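Local coordinates for protein manganese-dependent ADP-ribose/CDP-alcohol diphosphatase (Danio rerio, PDB 2NXF) that probably hydrolyses ADP-ribose and CDP-alcohols such as CDP-choline at a dinuclear metal centre, releasing AMP or CMP and a phosphorylated sugar or alcohol, at residues F6-I11 against L224-L229; T78-L83 against V90-G95; F142-L147 against A299-D304; G269-D274 against G312-L317; Q279-E284 against M306-R311. One frame throughout, in Å; residues are numbered along the deposited sequence.

In the fold
Contacts 1, 3, 4 and 5 each join one sheet of the metallophosphoesterase sandwich to the other, whereas contact 2 packs a helix on the outside of the sheet that holds strand 6-11. Contact 1 is the middle of the core: its centre lies about 8 Å from that of contact 3, about 9 Å from that of contact 5 and about 13 Å from that of contact 2. Contacts 4 and 5, about 5 Å apart at their centres, follow the sandwich to one border. The metal centre lies at the strand ends: His228 of contact 1 binds zinc and packs on Gly95 of contact 2; Leu283 of contact 5 and Val314 of contact 4 have side chains about 10 and 14 Å from zinc.

Contact 1 of 5, residues F6-I11 against L224-L229; sequences FTFGLI and LIFSHL. With ZN (zinc ion), chain C.
The metallophosphoesterase fold is a sandwich of two beta sheets, and in its core Phe8 and Leu10 of strand 6-11 meet Leu224 and Phe226 of strand 222-227. With 11.3 Å between the short strand axes, an angle of 31° and no hydrogen bond across, side chains alone bridge the gap. Phe8 CG sits between its backbone N and carbonyl carbon (chi1 62°), and the ring reaches across until CZ is 3.5 Å from Leu224 CD2. Its CE1 comes to the edge of the Phe226 ring, 3.9 Å from CZ of Phe226. Leu10 CD2 uses that ring's edge too, 3.7 Å from Phe226 CE1, the two side chains crossing nearly at right angles. Just beyond the strand, His228 NE2 binds zinc at 2.2 Å, a metal shared with Asp60, Asn96 and His265, while His228 ND1 is hydrogen-bonded to Leu58 O. Strand 6-11 runs between strands 54-57 and 295-301; strand 222-227 lies between 142-146 and 258-263, and Phe144 of strand 142-146 meets both phenylalanine rings.

Contact 2 of 5, residues T78-L83 against V90-G95; sequences TVMAEL and VHHVWG
Met80 and Leu83 of helix 72-84 close on the imidazole of His92, in the beta-alpha-beta crossover that leads from strand 54-57 through this helix to its parallel neighbour, strand 89-92. The selenomethionine SE of Met80 is 3.9 Å from His92 CE1 and 4.6 Å from the ring centroid, 45° off the ring normal, an oblique selenium-aromatic approach. Bends at chi2 and chi3 fold the chain back, so that Met80 CE also comes within 4.0 Å of His92 NE2. Leu83 CD1 takes the ring's edge, 4.1 Å from His92 CE1, and lies 4.2 Å from Val90 CG1. The N-to-C directions of the short helix and strand segments are 147° apart, nearer antiparallel than parallel. Further out, Leu40 of helix 35-49 and Ile61 also pack on Leu83, and Arg111 touches Met80. The His92 backbone is tied through its N to Ser114 OG and through its O to Tyr132 OH. The ring itself is fixed by a hydrogen bond between Gln57 NE2 and His92 ND1, the nitrogen bonded to the very CE1 that faces the selenium.

Contact 3 of 5, residues F142-L147 against A299-D304; sequences FRFVLL and AYLYED
Tyr302 O, hydrogen-bonded to Tyr321 OH, also receives the edge of the Phe142 ring, whose CZ lies 3.6 Å from it near the ring plane. Beside that polar spot the contact is apolar. Leu301 lays a methyl over one face of the Phe142 ring: CD1 is 4.1 Å from the centroid and 24° off the normal, a CH-pi contact offset toward CD1 of the ring, which it approaches to 3.8 Å. Leu301 CD2 is 4.0 Å from Phe142 CE1, while CB lies near CZ, so the leucine runs alongside the ring in the opposite sense. Phe142 CG stands anti to the carbonyl carbon (chi1 -66°), turning the ring toward strand 295-301. The same methyl, Leu301 CD1, meets the edge of Phe144, 4.2 Å from its CE1. An alanine in place of Phe142 is likely to leave Leu301 CD1 without its aromatic face and open a gap beside Tyr302 O. The two strands belong to opposite sheets of the sandwich, away from the metal site, and Tyr321 lies against Phe142 as well. With no hydrogen bond between the segments, cohesion across them probably rests on dispersion and the CH-pi contact, while Tyr321 OH satisfies the carbonyl at the ring's edge.

Contact 4 of 5, residues G269-D274 against G312-L317; sequences GGRCTD and GRVEDL
Arg271 grips the backbone carbonyl of Glu315 end-on with both terminal nitrogens: NH2 donates to Glu315 O at 2.9 Å with an N-H...O angle of 153°, and NH1 donates to the same oxygen at 3.1 Å. The oxygen lies in the guanidinium plane, but both nitrogens reach it from one face of the carbonyl plane, NH1 from well above it and NH2 from a modest tilt. A weak third bond runs from Arg271 NH1 to Asp316 O at 3.0 Å, again at the guanidinium edge. The Glu315 carboxylate does not touch the guanidinium group: its OE1 is 6.3 Å from Arg271 NH1. Aliphatic groups pack round the guanidinium group. Leu317 CD2 sits over one face, 3.9 Å from NH1 of Arg271, and Val314 CG1 is 4.1 Å from Arg271 NH2 near the plane. With chi1 at 55° and a second turn at chi3 (60°), chi2 and chi4 staying extended, the chain brings its end to the two carbonyls. A leucine at Arg271 would probably leave Glu315 O and Asp316 O without these donors and the 312-317 loop less firmly held. The next residue, Cys272, points away from the loop and forms a disulfide with Cys234. Strand 270-273 is the outermost strand of its sheet, beside strand 279-282, and the loop joins strands 305-312 and 317-320 at the border of the other sheet, so the arginine ties the two sheets together where both end.

Contact 5 of 5, residues Q279-E284 against M306-R311; sequences QHITLE and MVMKGR
Methyl-to-methyl packing comes first: Ile281 CD1 and Met306 CE approach tip to tip at 4.1 Å, and Ile281 CG2 lies 4.1 Å from Met308 CE, those two side chains sliding past each other in opposite directions. One isoleucine thus uses separate branches for two selenomethionines. Both Met306 and Met308 send CG anti to the backbone N (chi1 169° and -179°) and stay extended through chi2, which carries their selenium atoms across toward strand 279-282. A third apolar contact involves selenium: Leu283 CD2 meets SE of Met308 at 4.2 Å, at an oblique angle. No hydrogen bond passes between the segments, as expected where two sheets of the metallophosphoesterase sandwich face one another. Strand 279-282 lies between 258-263 and 270-273 in one sheet, and strand 305-312 lies between 295-301 and 317-320 in the other. Ile262 backs both Ile281 and Leu283, while Ala297 packs on Met308. Side-chain hydrogen bonds are made within a segment or to residues outside the pair. Gln279 NE2 donates to His280 O at 3.3 Å, nearly straight at 166° but from above the carbonyl plane. Arg311 gives a weak bond from NH1 to Lys309 O and, through NH2, a salt bridge to Glu50 OE2.

Contact 1 of 5, residues F6-I11 against L224-L229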
# COMPACT_ATOMS: atom_id res chain seq x y z
N PHE A 6 17.10 2.41 12.42
CA PHE A 6 16.21 3.27 11.64
C PHE A 6 14.81 3.18 12.22
O PHE A 6 14.41 2.13 12.71
CB PHE A 6 16.20 2.81 10.18
CG PHE A 6 15.58 3.80 9.22
CD1 PHE A 6 16.25 4.99 8.88
CD2 PHE A 6 14.35 3.53 8.62
CE1 PHE A 6 15.65 5.89 7.96
CE2 PHE A 6 13.76 4.43 7.72
CZ PHE A 6 14.42 5.61 7.40
N THR A 7 14.07 4.28 12.14
CA THR A 7 12.74 4.38 12.76
C THR A 7 11.82 5.09 11.77
O THR A 7 12.17 6.14 11.25
CB THR A 7 12.80 5.23 14.07
OG1 THR A 7 13.69 4.62 15.03
CG2 THR A 7 11.42 5.37 14.68
N PHE A 8 10.65 4.50 11.48
CA PHE A 8 9.76 5.13 10.48
C PHE A 8 8.30 4.95 10.85
O PHE A 8 7.94 3.96 11.46
CB PHE A 8 10.05 4.64 9.06
CG PHE A 8 9.83 3.15 8.85
CD1 PHE A 8 8.69 2.68 8.20
CD2 PHE A 8 10.80 2.23 9.28
CE1 PHE A 8 8.52 1.31 7.98
CE2 PHE A 8 10.63 0.87 9.08
CZ PHE A 8 9.49 0.41 8.44
N GLY A 9 7.48 5.93 10.49
CA GLY A 9 6.02 5.81 10.69
C GLY A 9 5.35 5.01 9.58
O GLY A 9 5.83 4.97 8.46
N LEU A 10 4.21 4.38 9.89
CA LEU A 10 3.40 3.62 8.92
C LEU A 10 1.93 3.93 9.10
O LEU A 10 1.45 3.96 10.23
CB LEU A 10 3.55 2.11 9.17
CG LEU A 10 4.89 1.50 8.81
CD1 LEU A 10 5.04 0.14 9.49
CD2 LEU A 10 4.98 1.38 7.28
N ILE A 11 1.21 4.11 7.99
CA ILE A 11 -0.23 4.36 8.08
C ILE A 11 -0.85 3.94 6.74
O ILE A 11 -0.17 3.95 5.72
CB ILE A 11 -0.53 5.85 8.40
CG1 ILE A 11 -1.94 6.04 8.98
CG2 ILE A 11 -0.22 6.76 7.19
CD1 ILE A 11 -2.15 7.41 9.69
N LEU A 224 12.44 -4.42 3.06
CA LEU A 224 11.05 -4.19 3.39
C LEU A 224 10.37 -3.75 2.10
O LEU A 224 10.81 -2.80 1.46
CB LEU A 224 10.91 -3.08 4.43
CG LEU A 224 11.51 -3.34 5.82
CD1 LEU A 224 13.04 -3.06 5.87
CD2 LEU A 224 10.81 -2.44 6.81
N ILE A 225 9.25 -4.40 1.79
CA ILE A 225 8.54 -4.18 0.53
C ILE A 225 7.16 -3.64 0.85
O ILE A 225 6.49 -4.17 1.75
CB ILE A 225 8.45 -5.49 -0.26
CG1 ILE A 225 9.87 -6.03 -0.52
CG2 ILE A 225 7.71 -5.30 -1.61
CD1 ILE A 225 9.87 -7.45 -1.02
N PHE A 226 6.75 -2.61 0.12
CA PHE A 226 5.50 -1.91 0.40
C PHE A 226 4.65 -1.93 -0.86
O PHE A 226 5.16 -1.67 -1.96
CB PHE A 226 5.77 -0.45 0.78
CG PHE A 226 6.63 -0.30 2.02
CD1 PHE A 226 6.05 -0.19 3.27
CD2 PHE A 226 8.03 -0.29 1.91
CE1 PHE A 226 6.86 -0.05 4.41
CE2 PHE A 226 8.83 -0.15 3.06
CZ PHE A 226 8.24 -0.03 4.30
N SER A 227 3.37 -2.24 -0.71
CA SER A 227 2.46 -2.34 -1.86
C SER A 227 1.07 -1.93 -1.39
O SER A 227 0.72 -2.21 -0.25
CB SER A 227 2.45 -3.80 -2.32
OG SER A 227 1.37 -4.09 -3.21
N HIS A 228 0.25 -1.31 -2.24
CA HIS A 228 -1.10 -1.03 -1.72
C HIS A 228 -1.80 -2.36 -1.44
O HIS A 228 -2.50 -2.51 -0.43
CB HIS A 228 -1.95 -0.22 -2.70
CG HIS A 228 -3.27 0.16 -2.13
ND1 HIS A 228 -3.38 0.94 -1.00
CD2 HIS A 228 -4.53 -0.16 -2.50
CE1 HIS A 228 -4.67 1.11 -0.71
NE2 HIS A 228 -5.38 0.45 -1.61
N LEU A 229 -1.59 -3.33 -2.34
CA LEU A 229 -2.29 -4.61 -2.26
C LEU A 229 -1.47 -5.70 -1.58
O LEU A 229 -0.27 -5.88 -1.87
CB LEU A 229 -2.64 -5.13 -3.67
CG LEU A 229 -3.60 -4.25 -4.49
CD1 LEU A 229 -3.84 -4.89 -5.88
CD2 LEU A 229 -4.89 -4.03 -3.76
ZN ZN C . -7.59 0.33 -1.65
O HOH W 1 -8.58 -0.13 0.20

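Contact 2 of 5, residues T78-L83 against V90-G95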
# COMPACT_ATOMS: atom_id res chain seq x y z
N THR A 78 -5.34 19.03 1.81
CA THR A 78 -5.65 18.87 3.22
C THR A 78 -4.74 17.84 3.88
O THR A 78 -4.14 18.11 4.93
CB THR A 78 -7.14 18.54 3.43
OG1 THR A 78 -7.91 19.69 3.05
CG2 THR A 78 -7.41 18.22 4.92
N VAL A 79 -4.63 16.66 3.27
CA VAL A 79 -3.82 15.60 3.84
C VAL A 79 -2.33 15.89 3.73
O VAL A 79 -1.56 15.52 4.63
CB VAL A 79 -4.15 14.18 3.27
CG1 VAL A 79 -5.60 13.80 3.61
CG2 VAL A 79 -3.89 14.09 1.77
N MSE A 80 -1.92 16.56 2.65
CA MSE A 80 -0.51 16.94 2.49
C MSE A 80 -0.09 17.94 3.56
O MSE A 80 1.02 17.85 4.09
CB MSE A 80 -0.20 17.50 1.08
CG MSE A 80 -0.29 16.46 -0.05
SE MSE A 80 0.81 14.82 0.20
CE MSE A 80 2.37 15.58 0.81
N ALA A 81 -0.99 18.87 3.90
CA ALA A 81 -0.72 19.84 4.96
C ALA A 81 -0.50 19.15 6.31
O ALA A 81 0.36 19.58 7.09
CB ALA A 81 -1.83 20.87 5.05
N GLU A 82 -1.28 18.10 6.60
CA GLU A 82 -1.08 17.34 7.84
C GLU A 82 0.25 16.61 7.84
O GLU A 82 0.97 16.64 8.83
CB GLU A 82 -2.22 16.35 8.11
CG GLU A 82 -3.61 17.02 8.23
CD GLU A 82 -3.73 17.96 9.41
OE1 GLU A 82 -2.95 17.84 10.38
OE2 GLU A 82 -4.62 18.85 9.36
N LEU A 83 0.59 15.98 6.72
CA LEU A 83 1.85 15.24 6.61
C LEU A 83 3.08 16.14 6.61
O LEU A 83 4.12 15.78 7.18
CB LEU A 83 1.85 14.32 5.39
CG LEU A 83 1.06 13.03 5.59
CD1 LEU A 83 0.83 12.37 4.24
CD2 LEU A 83 1.76 12.04 6.54
N VAL A 90 8.21 11.73 3.39
CA VAL A 90 7.08 10.81 3.38
C VAL A 90 7.09 10.07 2.04
O VAL A 90 7.25 10.67 0.97
CB VAL A 90 5.73 11.55 3.57
CG1 VAL A 90 4.57 10.56 3.57
CG2 VAL A 90 5.75 12.36 4.89
N HIS A 91 6.94 8.75 2.12
CA HIS A 91 6.93 7.92 0.92
C HIS A 91 5.50 7.48 0.67
O HIS A 91 4.82 6.99 1.59
CB HIS A 91 7.86 6.73 1.09
CG HIS A 91 9.29 7.14 1.19
ND1 HIS A 91 10.07 7.39 0.08
CD2 HIS A 91 10.05 7.45 2.27
CE1 HIS A 91 11.27 7.80 0.47
NE2 HIS A 91 11.28 7.84 1.79
N HIS A 92 5.03 7.72 -0.55
CA HIS A 92 3.63 7.53 -0.90
C HIS A 92 3.48 6.35 -1.84
O HIS A 92 4.07 6.35 -2.93
CB HIS A 92 3.08 8.78 -1.61
CG HIS A 92 3.24 10.04 -0.81
ND1 HIS A 92 2.46 10.34 0.28
CD2 HIS A 92 4.10 11.08 -0.96
CE1 HIS A 92 2.84 11.51 0.78
NE2 HIS A 92 3.84 11.97 0.05
N VAL A 93 2.68 5.38 -1.41
CA VAL A 93 2.27 4.25 -2.24
C VAL A 93 0.98 4.64 -2.94
O VAL A 93 0.10 5.24 -2.31
CB VAL A 93 2.07 2.99 -1.33
CG1 VAL A 93 1.49 1.82 -2.13
CG2 VAL A 93 3.38 2.59 -0.69
N TRP A 94 0.85 4.33 -4.23
CA TRP A 94 -0.41 4.63 -4.95
C TRP A 94 -1.37 3.43 -4.91
O TRP A 94 -1.00 2.31 -5.28
CB TRP A 94 -0.19 5.08 -6.40
CG TRP A 94 0.68 6.29 -6.54
CD1 TRP A 94 1.07 7.15 -5.54
CD2 TRP A 94 1.22 6.79 -7.75
NE1 TRP A 94 1.86 8.14 -6.08
CE2 TRP A 94 1.99 7.95 -7.43
CE3 TRP A 94 1.17 6.37 -9.09
CZ2 TRP A 94 2.68 8.69 -8.39
CZ3 TRP A 94 1.87 7.11 -10.05
CH2 TRP A 94 2.61 8.25 -9.70
N GLY A 95 -2.57 3.69 -4.41
CA GLY A 95 -3.63 2.68 -4.38
C GLY A 95 -4.81 3.02 -5.29
O GLY A 95 -4.79 4.00 -6.06

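Contact 3 of 5, residues F142-L147 against A299-D304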
# COMPACT_ATOMS: atom_id res chain seq x y z
N PHE A 142 19.83 -2.05 5.12
CA PHE A 142 18.37 -2.08 4.89
C PHE A 142 18.00 -1.48 3.57
O PHE A 142 18.67 -0.55 3.08
CB PHE A 142 17.62 -1.35 6.02
CG PHE A 142 17.74 -2.05 7.33
CD1 PHE A 142 16.89 -3.11 7.63
CD2 PHE A 142 18.72 -1.68 8.26
CE1 PHE A 142 17.02 -3.80 8.84
CE2 PHE A 142 18.84 -2.35 9.48
CZ PHE A 142 17.99 -3.41 9.76
N ARG A 143 16.93 -2.01 2.98
CA ARG A 143 16.48 -1.51 1.69
C ARG A 143 14.96 -1.47 1.70
O ARG A 143 14.34 -2.39 2.21
CB ARG A 143 17.00 -2.38 0.54
CG ARG A 143 16.71 -1.71 -0.83
CD ARG A 143 17.63 -2.20 -1.90
NE ARG A 143 19.01 -1.96 -1.52
CZ ARG A 143 19.70 -0.86 -1.83
NH1 ARG A 143 19.15 0.11 -2.55
NH2 ARG A 143 20.95 -0.76 -1.43
N PHE A 144 14.39 -0.37 1.19
CA PHE A 144 12.94 -0.23 1.02
C PHE A 144 12.61 -0.34 -0.45
O PHE A 144 13.32 0.22 -1.30
CB PHE A 144 12.46 1.17 1.47
CG PHE A 144 12.30 1.33 2.97
CD1 PHE A 144 12.89 0.46 3.86
CD2 PHE A 144 11.56 2.40 3.47
CE1 PHE A 144 12.73 0.66 5.27
CE2 PHE A 144 11.39 2.59 4.85
CZ PHE A 144 11.97 1.72 5.74
N VAL A 145 11.51 -1.04 -0.76
CA VAL A 145 11.05 -1.17 -2.14
C VAL A 145 9.57 -0.81 -2.12
O VAL A 145 8.80 -1.38 -1.33
CB VAL A 145 11.22 -2.63 -2.66
CG1 VAL A 145 10.69 -2.75 -4.10
CG2 VAL A 145 12.70 -3.08 -2.58
N LEU A 146 9.16 0.14 -2.96
CA LEU A 146 7.75 0.49 -3.08
C LEU A 146 7.30 -0.02 -4.43
O LEU A 146 7.94 0.29 -5.45
CB LEU A 146 7.54 2.02 -3.05
CG LEU A 146 7.26 2.64 -1.67
CD1 LEU A 146 8.54 2.65 -0.86
CD2 LEU A 146 6.68 4.07 -1.83
N LEU A 147 6.21 -0.80 -4.42
CA LEU A 147 5.68 -1.41 -5.64
C LEU A 147 4.41 -0.72 -6.11
O LEU A 147 3.73 -0.03 -5.32
CB LEU A 147 5.37 -2.89 -5.38
CG LEU A 147 6.53 -3.80 -4.93
CD1 LEU A 147 6.02 -5.23 -4.78
CD2 LEU A 147 7.69 -3.70 -5.93
N ALA A 299 7.63 1.80 13.22
CA ALA A 299 8.48 0.62 13.13
C ALA A 299 9.91 0.99 13.48
O ALA A 299 10.41 2.06 13.09
CB ALA A 299 8.41 0.01 11.74
N TYR A 300 10.54 0.10 14.23
CA TYR A 300 11.91 0.25 14.67
C TYR A 300 12.74 -0.91 14.12
O TYR A 300 12.46 -2.06 14.44
CB TYR A 300 11.96 0.26 16.20
CG TYR A 300 11.21 1.42 16.84
CD1 TYR A 300 11.90 2.56 17.24
CD2 TYR A 300 9.83 1.37 17.03
CE1 TYR A 300 11.24 3.64 17.81
CE2 TYR A 300 9.15 2.45 17.61
CZ TYR A 300 9.88 3.58 17.99
OH TYR A 300 9.25 4.67 18.57
N LEU A 301 13.74 -0.60 13.30
CA LEU A 301 14.65 -1.59 12.77
C LEU A 301 15.90 -1.61 13.63
O LEU A 301 16.63 -0.62 13.71
CB LEU A 301 15.02 -1.26 11.31
CG LEU A 301 13.85 -1.32 10.31
CD1 LEU A 301 14.28 -0.72 8.97
CD2 LEU A 301 13.36 -2.77 10.14
N TYR A 302 16.12 -2.73 14.31
CA TYR A 302 17.34 -2.96 15.07
C TYR A 302 18.26 -3.88 14.28
O TYR A 302 17.90 -4.35 13.19
CB TYR A 302 17.03 -3.58 16.43
CG TYR A 302 16.17 -2.72 17.32
CD1 TYR A 302 16.74 -1.83 18.23
CD2 TYR A 302 14.77 -2.81 17.26
CE1 TYR A 302 15.95 -1.04 19.05
CE2 TYR A 302 13.98 -2.02 18.07
CZ TYR A 302 14.58 -1.15 18.96
OH TYR A 302 13.78 -0.37 19.77
N GLU A 303 19.44 -4.16 14.84
CA GLU A 303 20.37 -5.05 14.16
C GLU A 303 19.91 -6.50 14.17
O GLU A 303 20.31 -7.28 13.30
CB GLU A 303 21.79 -4.88 14.73
CG GLU A 303 22.26 -3.43 14.59
CD GLU A 303 23.74 -3.22 14.84
OE1 GLU A 303 24.28 -3.85 15.78
OE2 GLU A 303 24.33 -2.41 14.11
N ASP A 304 19.02 -6.87 15.11
CA ASP A 304 18.60 -8.26 15.26
C ASP A 304 17.10 -8.53 15.12
O ASP A 304 16.68 -9.69 15.05
CB ASP A 304 19.10 -8.81 16.60
CG ASP A 304 18.40 -8.19 17.80
OD1 ASP A 304 17.97 -7.01 17.75
OD2 ASP A 304 18.30 -8.89 18.83

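Contact 4 of 5, residues G269-D274 against G312-L317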
# COMPACT_ATOMS: atom_id res chain seq x y z
N GLY A 269 -7.28 -5.31 8.11
CA GLY A 269 -5.91 -5.73 8.44
C GLY A 269 -5.73 -7.24 8.50
O GLY A 269 -6.70 -8.01 8.43
N GLY A 270 -4.48 -7.66 8.62
CA GLY A 270 -4.16 -9.08 8.73
C GLY A 270 -2.66 -9.20 8.87
O GLY A 270 -1.93 -8.23 8.66
N ARG A 271 -2.20 -10.39 9.22
CA ARG A 271 -0.76 -10.63 9.34
C ARG A 271 -0.50 -12.12 9.40
O ARG A 271 -1.31 -12.88 9.94
CB ARG A 271 -0.19 -9.97 10.60
CG ARG A 271 -0.92 -10.38 11.90
CD ARG A 271 -0.43 -9.55 13.08
NE ARG A 271 -0.67 -8.11 12.89
CZ ARG A 271 -0.24 -7.18 13.74
NH1 ARG A 271 0.44 -7.56 14.82
NH2 ARG A 271 -0.50 -5.89 13.49
N CYS A 272 0.65 -12.53 8.88
CA CYS A 272 1.07 -13.93 8.99
C CYS A 272 2.53 -14.04 8.58
O CYS A 272 3.07 -13.14 7.94
CB CYS A 272 0.24 -14.83 8.08
SG CYS A 272 0.39 -14.37 6.35
N THR A 273 3.15 -15.15 8.96
CA THR A 273 4.50 -15.46 8.53
C THR A 273 4.39 -16.53 7.45
O THR A 273 3.72 -17.55 7.65
CB THR A 273 5.32 -16.00 9.71
OG1 THR A 273 5.15 -15.13 10.84
CG2 THR A 273 6.80 -16.08 9.35
N ASP A 274 5.04 -16.30 6.30
CA ASP A 274 5.09 -17.31 5.25
C ASP A 274 5.98 -18.47 5.70
O ASP A 274 6.79 -18.31 6.60
CB ASP A 274 5.63 -16.73 3.94
CG ASP A 274 5.54 -17.72 2.80
OD1 ASP A 274 4.42 -17.92 2.30
OD2 ASP A 274 6.56 -18.36 2.45
N GLY A 312 -4.26 1.52 18.69
CA GLY A 312 -5.67 1.30 18.45
C GLY A 312 -5.92 -0.06 17.84
O GLY A 312 -5.69 -1.08 18.49
N ARG A 313 -6.37 -0.07 16.59
CA ARG A 313 -6.69 -1.31 15.88
C ARG A 313 -5.46 -2.09 15.42
O ARG A 313 -5.58 -3.27 15.06
CB ARG A 313 -7.60 -1.01 14.68
CG ARG A 313 -8.91 -0.36 15.10
CD ARG A 313 -9.79 -0.06 13.91
NE ARG A 313 -9.98 -1.22 13.06
CZ ARG A 313 -9.88 -1.24 11.73
NH1 ARG A 313 -9.59 -0.14 11.03
NH2 ARG A 313 -10.07 -2.38 11.10
N VAL A 314 -4.29 -1.43 15.40
CA VAL A 314 -3.05 -2.09 14.94
C VAL A 314 -2.30 -2.70 16.13
O VAL A 314 -1.88 -1.98 17.05
CB VAL A 314 -2.10 -1.11 14.24
CG1 VAL A 314 -0.83 -1.86 13.77
CG2 VAL A 314 -2.80 -0.40 13.08
N GLU A 315 -2.14 -4.02 16.15
CA GLU A 315 -1.41 -4.67 17.25
C GLU A 315 0.09 -4.61 17.01
O GLU A 315 0.54 -4.59 15.86
CB GLU A 315 -1.83 -6.13 17.40
CG GLU A 315 -3.16 -6.34 18.14
CD GLU A 315 -3.08 -6.07 19.65
OE1 GLU A 315 -2.44 -6.86 20.40
OE2 GLU A 315 -3.70 -5.06 20.07
N ASP A 316 0.87 -4.59 18.11
CA ASP A 316 2.33 -4.64 17.98
C ASP A 316 2.76 -5.94 17.30
O ASP A 316 2.03 -6.94 17.32
CB ASP A 316 3.02 -4.64 19.36
CG ASP A 316 2.86 -3.34 20.14
OD1 ASP A 316 2.31 -2.36 19.63
OD2 ASP A 316 3.32 -3.34 21.31
N LEU A 317 3.98 -5.95 16.78
CA LEU A 317 4.55 -7.13 16.16
C LEU A 317 6.06 -7.03 16.25
O LEU A 317 6.62 -5.94 16.08
CB LEU A 317 4.12 -7.18 14.69
CG LEU A 317 4.36 -8.41 13.83
CD1 LEU A 317 3.93 -9.70 14.49
CD2 LEU A 317 3.59 -8.18 12.53

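Contact 5 of 5, residues Q279-E284 against M306-R311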
# COMPACT_ATOMS: atom_id res chain seq x y z
N GLN A 279 7.61 -12.05 6.85
CA GLN A 279 6.42 -11.58 7.52
C GLN A 279 5.56 -10.77 6.56
O GLN A 279 6.07 -9.87 5.90
CB GLN A 279 6.84 -10.72 8.71
CG GLN A 279 5.72 -10.03 9.42
CD GLN A 279 5.04 -10.94 10.40
OE1 GLN A 279 5.69 -11.52 11.28
NE2 GLN A 279 3.71 -11.09 10.26
N HIS A 280 4.27 -11.08 6.49
CA HIS A 280 3.32 -10.24 5.75
C HIS A 280 2.48 -9.47 6.74
O HIS A 280 1.98 -10.04 7.71
CB HIS A 280 2.45 -11.10 4.83
CG HIS A 280 3.25 -11.71 3.71
ND1 HIS A 280 3.22 -11.19 2.44
CD2 HIS A 280 4.17 -12.70 3.71
CE1 HIS A 280 4.07 -11.87 1.68
NE2 HIS A 280 4.65 -12.80 2.42
N ILE A 281 2.38 -8.16 6.50
CA ILE A 281 1.61 -7.29 7.37
C ILE A 281 0.64 -6.49 6.51
O ILE A 281 1.04 -5.81 5.56
CB ILE A 281 2.51 -6.29 8.14
CG1 ILE A 281 3.61 -7.04 8.91
CG2 ILE A 281 1.68 -5.40 9.08
CD1 ILE A 281 4.76 -6.12 9.35
N THR A 282 -0.65 -6.58 6.83
CA THR A 282 -1.65 -5.75 6.17
C THR A 282 -2.20 -4.79 7.22
O THR A 282 -2.83 -5.22 8.17
CB THR A 282 -2.79 -6.60 5.56
OG1 THR A 282 -2.22 -7.58 4.68
CG2 THR A 282 -3.80 -5.71 4.76
N LEU A 283 -1.90 -3.51 7.05
CA LEU A 283 -2.27 -2.52 8.05
C LEU A 283 -3.75 -2.22 8.04
O LEU A 283 -4.36 -2.02 6.98
CB LEU A 283 -1.51 -1.21 7.79
CG LEU A 283 -0.00 -1.25 8.03
CD1 LEU A 283 0.61 0.04 7.49
CD2 LEU A 283 0.28 -1.41 9.55
N GLU A 284 -4.34 -2.21 9.24
CA GLU A 284 -5.72 -1.76 9.44
C GLU A 284 -5.90 -0.36 8.89
O GLU A 284 -4.99 0.47 9.00
CB GLU A 284 -6.05 -1.78 10.95
CG GLU A 284 -6.19 -3.21 11.54
CD GLU A 284 -4.87 -3.95 11.83
OE1 GLU A 284 -3.76 -3.39 11.71
OE2 GLU A 284 -4.94 -5.14 12.20
N MSE A 306 12.97 -6.39 14.07
CA MSE A 306 12.15 -5.23 13.80
C MSE A 306 11.00 -5.26 14.79
O MSE A 306 10.39 -6.31 15.01
CB MSE A 306 11.61 -5.24 12.38
CG MSE A 306 10.56 -4.20 12.14
SE MSE A 306 9.88 -4.22 10.32
CE MSE A 306 8.02 -4.11 10.77
N VAL A 307 10.72 -4.11 15.40
CA VAL A 307 9.58 -4.00 16.33
C VAL A 307 8.61 -2.98 15.78
O VAL A 307 9.00 -1.87 15.43
CB VAL A 307 10.03 -3.57 17.73
CG1 VAL A 307 8.81 -3.41 18.64
CG2 VAL A 307 11.04 -4.57 18.32
N MSE A 308 7.34 -3.37 15.64
CA MSE A 308 6.34 -2.43 15.15
C MSE A 308 5.43 -2.14 16.33
O MSE A 308 4.86 -3.07 16.91
CB MSE A 308 5.54 -3.03 14.00
CG MSE A 308 4.48 -2.04 13.44
SE MSE A 308 3.49 -2.72 11.92
CE MSE A 308 2.28 -3.90 12.87
N LYS A 309 5.30 -0.86 16.68
CA LYS A 309 4.44 -0.41 17.77
C LYS A 309 3.17 0.16 17.18
O LYS A 309 3.19 1.22 16.52
CB LYS A 309 5.17 0.64 18.62
CG LYS A 309 6.48 0.16 19.28
CD LYS A 309 6.27 -0.96 20.29
CE LYS A 309 5.58 -0.44 21.54
NZ LYS A 309 5.41 -1.49 22.58
N GLY A 310 2.07 -0.57 17.35
CA GLY A 310 0.79 -0.17 16.76
C GLY A 310 -0.06 0.53 17.78
O GLY A 310 0.15 0.37 18.99
N ARG A 311 -1.00 1.34 17.28
CA ARG A 311 -1.99 2.02 18.11
C ARG A 311 -3.38 1.62 17.69
O ARG A 311 -3.65 1.42 16.51
CB ARG A 311 -1.88 3.54 17.94
CG ARG A 311 -0.75 4.19 18.69
CD ARG A 311 0.64 3.85 18.17
NE ARG A 311 1.55 4.94 18.51
CZ ARG A 311 2.75 5.12 17.98
NH1 ARG A 311 3.24 4.25 17.10
NH2 ARG A 311 3.46 6.18 18.34